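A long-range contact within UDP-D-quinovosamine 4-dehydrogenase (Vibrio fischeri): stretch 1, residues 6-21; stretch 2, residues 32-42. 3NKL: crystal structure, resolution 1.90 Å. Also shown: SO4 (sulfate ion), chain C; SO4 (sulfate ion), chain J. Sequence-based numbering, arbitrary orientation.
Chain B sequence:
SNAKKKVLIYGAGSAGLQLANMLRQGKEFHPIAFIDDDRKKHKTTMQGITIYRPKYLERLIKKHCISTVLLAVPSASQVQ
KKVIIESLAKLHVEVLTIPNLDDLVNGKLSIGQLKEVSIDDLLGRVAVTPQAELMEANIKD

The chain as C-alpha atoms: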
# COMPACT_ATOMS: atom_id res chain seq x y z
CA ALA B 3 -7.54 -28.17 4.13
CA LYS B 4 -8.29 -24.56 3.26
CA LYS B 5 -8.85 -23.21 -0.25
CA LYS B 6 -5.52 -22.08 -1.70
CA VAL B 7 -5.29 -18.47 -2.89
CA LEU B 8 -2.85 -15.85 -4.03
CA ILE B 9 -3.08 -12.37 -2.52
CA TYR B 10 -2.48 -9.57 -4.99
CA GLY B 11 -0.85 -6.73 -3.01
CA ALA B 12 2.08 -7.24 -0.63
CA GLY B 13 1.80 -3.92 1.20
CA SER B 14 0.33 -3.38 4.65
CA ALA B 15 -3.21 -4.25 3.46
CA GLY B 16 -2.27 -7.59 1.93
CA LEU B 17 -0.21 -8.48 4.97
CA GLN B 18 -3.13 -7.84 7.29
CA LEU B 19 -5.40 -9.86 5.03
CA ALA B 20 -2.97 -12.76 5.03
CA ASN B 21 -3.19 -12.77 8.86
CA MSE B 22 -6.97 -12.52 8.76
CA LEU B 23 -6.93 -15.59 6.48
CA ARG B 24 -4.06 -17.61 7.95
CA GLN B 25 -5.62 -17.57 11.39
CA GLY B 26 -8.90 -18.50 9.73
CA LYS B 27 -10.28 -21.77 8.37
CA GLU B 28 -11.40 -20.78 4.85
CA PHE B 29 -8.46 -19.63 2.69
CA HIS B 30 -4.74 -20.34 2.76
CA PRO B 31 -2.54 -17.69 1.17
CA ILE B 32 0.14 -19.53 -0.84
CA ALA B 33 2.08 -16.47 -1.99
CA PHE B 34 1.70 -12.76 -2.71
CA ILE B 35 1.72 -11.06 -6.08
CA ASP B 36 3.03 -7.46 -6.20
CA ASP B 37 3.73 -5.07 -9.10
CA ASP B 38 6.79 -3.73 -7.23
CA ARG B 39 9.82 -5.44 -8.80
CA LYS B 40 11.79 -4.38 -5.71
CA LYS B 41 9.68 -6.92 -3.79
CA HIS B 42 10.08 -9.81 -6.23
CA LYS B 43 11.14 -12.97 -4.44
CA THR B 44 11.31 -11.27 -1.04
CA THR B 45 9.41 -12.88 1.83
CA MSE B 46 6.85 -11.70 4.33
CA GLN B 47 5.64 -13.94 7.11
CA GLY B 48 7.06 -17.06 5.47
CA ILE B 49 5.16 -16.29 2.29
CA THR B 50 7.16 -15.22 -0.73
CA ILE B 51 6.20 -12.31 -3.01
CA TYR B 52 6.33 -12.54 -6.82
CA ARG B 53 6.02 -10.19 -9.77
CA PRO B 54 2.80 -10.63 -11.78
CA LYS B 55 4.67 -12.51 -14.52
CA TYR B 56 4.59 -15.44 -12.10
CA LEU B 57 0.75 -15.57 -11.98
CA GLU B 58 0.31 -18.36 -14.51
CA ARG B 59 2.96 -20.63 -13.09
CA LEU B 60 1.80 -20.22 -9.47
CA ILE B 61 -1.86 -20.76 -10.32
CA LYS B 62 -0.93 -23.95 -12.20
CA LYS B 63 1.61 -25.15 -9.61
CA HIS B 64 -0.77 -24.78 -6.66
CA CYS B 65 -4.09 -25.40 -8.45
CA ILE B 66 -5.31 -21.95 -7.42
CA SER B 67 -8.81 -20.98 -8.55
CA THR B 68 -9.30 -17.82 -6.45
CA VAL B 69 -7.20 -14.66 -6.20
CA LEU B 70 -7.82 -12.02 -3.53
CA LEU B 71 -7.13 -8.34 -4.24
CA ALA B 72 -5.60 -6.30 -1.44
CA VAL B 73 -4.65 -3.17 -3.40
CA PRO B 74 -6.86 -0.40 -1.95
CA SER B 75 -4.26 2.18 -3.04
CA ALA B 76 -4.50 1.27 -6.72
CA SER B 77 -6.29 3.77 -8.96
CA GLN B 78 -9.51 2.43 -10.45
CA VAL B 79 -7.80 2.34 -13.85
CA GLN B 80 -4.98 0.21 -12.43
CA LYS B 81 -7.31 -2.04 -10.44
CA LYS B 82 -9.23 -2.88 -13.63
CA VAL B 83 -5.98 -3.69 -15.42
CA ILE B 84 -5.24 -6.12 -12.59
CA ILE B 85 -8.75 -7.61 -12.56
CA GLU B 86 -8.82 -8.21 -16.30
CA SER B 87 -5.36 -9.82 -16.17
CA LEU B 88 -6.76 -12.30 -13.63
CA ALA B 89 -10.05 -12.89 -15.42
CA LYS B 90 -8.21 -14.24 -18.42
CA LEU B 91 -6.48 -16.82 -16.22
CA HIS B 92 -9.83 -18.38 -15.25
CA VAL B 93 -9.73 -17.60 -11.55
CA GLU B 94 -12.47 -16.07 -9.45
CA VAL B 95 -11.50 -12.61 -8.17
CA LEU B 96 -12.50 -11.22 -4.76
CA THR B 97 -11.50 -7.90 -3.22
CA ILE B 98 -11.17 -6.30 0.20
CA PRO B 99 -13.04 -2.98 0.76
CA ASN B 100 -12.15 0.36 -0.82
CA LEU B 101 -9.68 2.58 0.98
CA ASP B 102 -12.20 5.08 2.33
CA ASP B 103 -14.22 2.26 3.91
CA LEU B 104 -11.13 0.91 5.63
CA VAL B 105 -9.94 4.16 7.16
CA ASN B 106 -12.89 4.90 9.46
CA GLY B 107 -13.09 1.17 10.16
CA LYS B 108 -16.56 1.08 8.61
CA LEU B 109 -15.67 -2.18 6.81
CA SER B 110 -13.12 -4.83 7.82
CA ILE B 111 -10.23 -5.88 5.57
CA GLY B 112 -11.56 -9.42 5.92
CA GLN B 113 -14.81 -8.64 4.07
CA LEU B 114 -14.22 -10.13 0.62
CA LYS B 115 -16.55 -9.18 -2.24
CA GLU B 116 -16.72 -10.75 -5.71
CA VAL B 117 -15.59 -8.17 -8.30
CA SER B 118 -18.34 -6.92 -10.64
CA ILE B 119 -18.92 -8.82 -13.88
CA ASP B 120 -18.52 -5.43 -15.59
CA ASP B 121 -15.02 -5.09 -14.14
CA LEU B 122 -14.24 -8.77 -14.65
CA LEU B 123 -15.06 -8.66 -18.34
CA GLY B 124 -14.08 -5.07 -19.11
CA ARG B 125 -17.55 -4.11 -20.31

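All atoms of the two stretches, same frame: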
# COMPACT_ATOMS: atom_id res chain seq x y z
N LYS B 6 -6.76 -22.79 -1.44
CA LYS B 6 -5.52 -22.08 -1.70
C LYS B 6 -5.74 -20.82 -2.54
O LYS B 6 -6.45 -20.85 -3.54
CB LYS B 6 -4.52 -23.00 -2.38
CG LYS B 6 -4.09 -24.17 -1.45
CD LYS B 6 -2.98 -24.97 -2.09
CE LYS B 6 -2.77 -26.29 -1.36
NZ LYS B 6 -2.08 -27.26 -2.25
N VAL B 7 -5.15 -19.71 -2.13
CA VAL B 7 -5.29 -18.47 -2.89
C VAL B 7 -3.96 -17.76 -3.05
O VAL B 7 -3.03 -18.00 -2.28
CB VAL B 7 -6.20 -17.45 -2.18
CG1 VAL B 7 -7.57 -18.06 -1.86
CG2 VAL B 7 -5.54 -16.97 -0.91
N LEU B 8 -3.89 -16.86 -4.03
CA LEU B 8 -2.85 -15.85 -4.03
C LEU B 8 -3.47 -14.54 -3.54
O LEU B 8 -4.66 -14.28 -3.78
CB LEU B 8 -2.29 -15.61 -5.43
CG LEU B 8 -1.70 -16.81 -6.17
CD1 LEU B 8 -1.34 -16.40 -7.58
CD2 LEU B 8 -0.47 -17.32 -5.42
N ILE B 9 -2.65 -13.72 -2.90
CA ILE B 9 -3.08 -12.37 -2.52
C ILE B 9 -2.33 -11.38 -3.39
O ILE B 9 -1.09 -11.37 -3.40
CB ILE B 9 -2.79 -12.06 -1.05
CG1 ILE B 9 -3.62 -12.98 -0.15
CG2 ILE B 9 -3.02 -10.55 -0.75
CD1 ILE B 9 -3.34 -12.81 1.33
N TYR B 10 -3.08 -10.58 -4.14
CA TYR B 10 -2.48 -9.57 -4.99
C TYR B 10 -2.36 -8.32 -4.13
O TYR B 10 -3.37 -7.73 -3.75
CB TYR B 10 -3.38 -9.30 -6.20
CG TYR B 10 -2.66 -8.81 -7.44
CD1 TYR B 10 -2.01 -7.58 -7.46
CD2 TYR B 10 -2.65 -9.59 -8.59
CE1 TYR B 10 -1.35 -7.14 -8.60
CE2 TYR B 10 -2.00 -9.15 -9.74
CZ TYR B 10 -1.35 -7.94 -9.73
OH TYR B 10 -0.72 -7.53 -10.88
N GLY B 11 -1.13 -7.91 -3.82
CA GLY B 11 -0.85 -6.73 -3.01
C GLY B 11 -0.07 -7.17 -1.79
O GLY B 11 -0.63 -7.79 -0.89
N ALA B 12 1.23 -6.87 -1.76
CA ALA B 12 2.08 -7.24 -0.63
C ALA B 12 2.48 -6.04 0.22
O ALA B 12 3.58 -6.01 0.78
CB ALA B 12 3.33 -8.00 -1.12
N GLY B 13 1.58 -5.07 0.33
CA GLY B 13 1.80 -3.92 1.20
C GLY B 13 1.12 -4.21 2.52
O GLY B 13 0.71 -5.34 2.78
N SER B 14 0.96 -3.18 3.35
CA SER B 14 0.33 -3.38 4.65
C SER B 14 -1.08 -3.98 4.59
O SER B 14 -1.48 -4.68 5.51
CB SER B 14 0.29 -2.07 5.45
OG SER B 14 -0.62 -1.15 4.86
N ALA B 15 -1.85 -3.69 3.55
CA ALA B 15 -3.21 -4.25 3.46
C ALA B 15 -3.16 -5.74 3.22
O ALA B 15 -3.86 -6.48 3.90
CB ALA B 15 -4.04 -3.55 2.35
N GLY B 16 -2.36 -6.17 2.26
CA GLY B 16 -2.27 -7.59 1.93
C GLY B 16 -1.71 -8.42 3.08
O GLY B 16 -2.10 -9.56 3.32
N LEU B 17 -0.79 -7.82 3.82
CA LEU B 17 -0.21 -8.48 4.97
C LEU B 17 -1.25 -8.70 6.04
O LEU B 17 -1.31 -9.76 6.64
CB LEU B 17 0.96 -7.66 5.53
CG LEU B 17 1.60 -8.29 6.76
CD1 LEU B 17 2.05 -9.70 6.43
CD2 LEU B 17 2.77 -7.45 7.26
N GLN B 18 -2.07 -7.68 6.31
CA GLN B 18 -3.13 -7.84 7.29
C GLN B 18 -4.15 -8.87 6.83
O GLN B 18 -4.60 -9.71 7.62
CB GLN B 18 -3.84 -6.52 7.56
CG GLN B 18 -2.97 -5.47 8.19
CD GLN B 18 -3.76 -4.21 8.41
OE1 GLN B 18 -4.61 -4.15 9.30
NE2 GLN B 18 -3.52 -3.20 7.57
N LEU B 19 -4.50 -8.84 5.55
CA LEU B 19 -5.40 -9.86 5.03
C LEU B 19 -4.82 -11.25 5.25
O LEU B 19 -5.52 -12.17 5.70
CB LEU B 19 -5.70 -9.65 3.55
CG LEU B 19 -6.62 -10.67 2.88
CD1 LEU B 19 -8.02 -10.61 3.47
CD2 LEU B 19 -6.67 -10.38 1.37
N ALA B 20 -3.55 -11.43 4.92
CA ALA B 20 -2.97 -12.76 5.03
C ALA B 20 -3.08 -13.27 6.47
O ALA B 20 -3.26 -14.46 6.69
CB ALA B 20 -1.53 -12.78 4.54
N ASN B 21 -2.99 -12.37 7.45
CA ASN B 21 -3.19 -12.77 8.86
C ASN B 21 -4.64 -13.09 9.18
O ASN B 21 -4.93 -14.05 9.89
CB ASN B 21 -2.71 -11.68 9.82
CG ASN B 21 -1.21 -11.56 9.86
OD1 ASN B 21 -0.67 -10.56 10.33
ND2 ASN B 21 -0.53 -12.58 9.37
N ILE B 32 -1.04 -18.80 -0.40
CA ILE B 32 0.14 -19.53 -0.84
C ILE B 32 1.33 -18.61 -1.07
O ILE B 32 2.48 -18.95 -0.76
CB ILE B 32 -0.14 -20.24 -2.18
CG1 ILE B 32 -1.23 -21.29 -1.98
CG2 ILE B 32 1.12 -20.85 -2.75
CD1 ILE B 32 -0.92 -22.27 -0.90
N ALA B 33 1.05 -17.44 -1.62
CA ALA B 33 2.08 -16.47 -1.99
C ALA B 33 1.39 -15.15 -2.24
O ALA B 33 0.15 -15.12 -2.39
CB ALA B 33 2.80 -16.92 -3.25
N PHE B 34 2.18 -14.07 -2.30
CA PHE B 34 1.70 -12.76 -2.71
C PHE B 34 2.11 -12.48 -4.14
O PHE B 34 3.14 -12.96 -4.61
CB PHE B 34 2.35 -11.65 -1.86
CG PHE B 34 1.91 -11.63 -0.43
CD1 PHE B 34 2.68 -12.22 0.56
CD2 PHE B 34 0.72 -11.00 -0.06
CE1 PHE B 34 2.28 -12.18 1.88
CE2 PHE B 34 0.31 -10.96 1.26
CZ PHE B 34 1.09 -11.54 2.23
N ILE B 35 1.31 -11.68 -4.83
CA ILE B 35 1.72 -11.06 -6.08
C ILE B 35 1.83 -9.56 -5.82
O ILE B 35 0.97 -8.98 -5.14
CB ILE B 35 0.69 -11.31 -7.18
CG1 ILE B 35 0.52 -12.82 -7.42
CG2 ILE B 35 1.11 -10.63 -8.49
CD1 ILE B 35 1.72 -13.45 -8.12
N ASP B 36 2.88 -8.92 -6.33
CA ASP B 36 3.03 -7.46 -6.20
C ASP B 36 3.73 -6.86 -7.42
O ASP B 36 4.72 -7.41 -7.90
CB ASP B 36 3.80 -7.10 -4.93
CG ASP B 36 3.60 -5.63 -4.52
OD1 ASP B 36 2.85 -5.37 -3.56
OD2 ASP B 36 4.20 -4.74 -5.16
N ASP B 37 3.20 -5.74 -7.92
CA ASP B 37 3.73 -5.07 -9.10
C ASP B 37 5.12 -4.48 -8.85
O ASP B 37 5.82 -4.12 -9.78
CB ASP B 37 2.80 -3.93 -9.54
CG ASP B 37 1.44 -4.42 -10.03
OD1 ASP B 37 1.38 -5.51 -10.63
OD2 ASP B 37 0.43 -3.71 -9.82
N ASP B 38 5.51 -4.37 -7.58
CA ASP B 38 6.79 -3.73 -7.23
C ASP B 38 7.96 -4.71 -7.41
O ASP B 38 8.21 -5.55 -6.55
CB ASP B 38 6.73 -3.17 -5.80
CG ASP B 38 7.99 -2.37 -5.42
OD1 ASP B 38 9.03 -2.48 -6.09
OD2 ASP B 38 7.91 -1.64 -4.41
N ARG B 39 8.66 -4.58 -8.52
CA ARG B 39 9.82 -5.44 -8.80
C ARG B 39 10.82 -5.48 -7.64
O ARG B 39 11.51 -6.49 -7.46
CB ARG B 39 10.53 -4.98 -10.06
CG ARG B 39 9.75 -5.26 -11.32
CD ARG B 39 10.41 -4.63 -12.53
NE ARG B 39 9.71 -4.97 -13.77
CZ ARG B 39 10.06 -4.51 -14.96
NH1 ARG B 39 11.10 -3.70 -15.08
NH2 ARG B 39 9.37 -4.86 -16.04
N LYS B 40 10.90 -4.40 -6.87
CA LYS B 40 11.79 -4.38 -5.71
C LYS B 40 11.42 -5.47 -4.70
O LYS B 40 12.26 -5.89 -3.90
CB LYS B 40 11.77 -3.01 -5.04
CG LYS B 40 12.35 -1.88 -5.89
CD LYS B 40 12.21 -0.53 -5.20
CE LYS B 40 12.74 0.60 -6.07
NZ LYS B 40 12.56 1.94 -5.44
N LYS B 41 10.17 -5.91 -4.73
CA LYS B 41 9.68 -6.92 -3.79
C LYS B 41 9.74 -8.35 -4.34
O LYS B 41 9.45 -9.31 -3.62
CB LYS B 41 8.24 -6.59 -3.35
CG LYS B 41 8.12 -5.28 -2.59
CD LYS B 41 6.73 -5.12 -1.97
CE LYS B 41 6.67 -3.84 -1.14
NZ LYS B 41 5.42 -3.70 -0.35
N HIS B 42 10.10 -8.49 -5.61
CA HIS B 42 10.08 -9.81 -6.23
C HIS B 42 11.00 -10.77 -5.49
O HIS B 42 12.16 -10.47 -5.21
CB HIS B 42 10.45 -9.73 -7.71
CG HIS B 42 10.45 -11.07 -8.40
ND1 HIS B 42 9.31 -11.83 -8.55
CD2 HIS B 42 11.45 -11.77 -8.97
CE1 HIS B 42 9.61 -12.94 -9.19
NE2 HIS B 42 10.91 -12.93 -9.46
S SO4 C . 1.52 0.27 2.28
O1 SO4 C . 2.37 -0.83 2.73
O2 SO4 C . 2.39 1.41 1.96
O3 SO4 C . 0.80 -0.10 1.07
O4 SO4 C . 0.58 0.69 3.33
S SO4 J . 12.91 -13.64 -12.68
O1 SO4 J . 12.91 -14.35 -11.41
O2 SO4 J . 14.28 -13.60 -13.18
O3 SO4 J . 12.05 -14.30 -13.66
O4 SO4 J . 12.42 -12.27 -12.47

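What fills the apolar centre of the contact? The ring of F34 does, lying on the face of the sheet that I9 shares and reaching between strand 6-10 and helix 14-21. F34 CD2 lies 3.8 Å from I9 CB, F34 CB is 3.9 Å from A12 CB, and at the far end F34 CZ meets A20 CB at 3.7 Å. The helix backbone comes close as well, with G16 O 3.5 Å from F34 CE2 near the plane of the ring. G16 has no side chain, and the space is tight: a CB there would fall 1.8 Å from G11 O, in the loop before the helix, and 3.7 Å from F34 CE2.

What packs on the other face of the sheet? L8, Y10, A33 and I35 place their side chains there. L8 bridges two residues of the neighbouring strand, with CD2 3.9 Å from A33 CB and CD1 4.0 Å from I35 CG1. I35 also lies over one face of the Y10 ring: its CG2 is 3.9 Å from the ring centroid and only 18° off the normal, a CH-pi contact. Toward the start of the strands the packing thins to K6, whose aliphatic CD touches I32 CD1 at 3.6 Å while the end of its side chain leads away.

How are the two strands joined beneath these side chains? They run parallel, 24° apart in direction, and the donor alternates from one strand to the other. I32 N donates to V7 O at 2.9 Å, I9 N to A33 O at 3.2 Å, I35 N to I9 O at 2.8 Å and G11 N to I35 O at 2.7 Å. I9 thus uses both its NH and its carbonyl, as does I35. The last bond carries the pairing past the end of strand 6-10 into the glycine turn.

What closes the polar edge? D36 OD1 accepts a hydrogen bond from A12 N at 2.8 Å, while its OD2 receives D38 N at 2.8 Å, so one carboxylate ties the turn of the first stretch to the loop of the second. K41 returns toward that turn with its side chain extended, and NZ donates to A12 O at 3.2 Å. Near K41, a sulfate ion sits at the start of the helix, where S14 N donates to its O1 at 2.8 Å. At another point on the edge, Y10 OH donates to D37 OD1 at 2.9 Å, anchoring the ring that I35 covers.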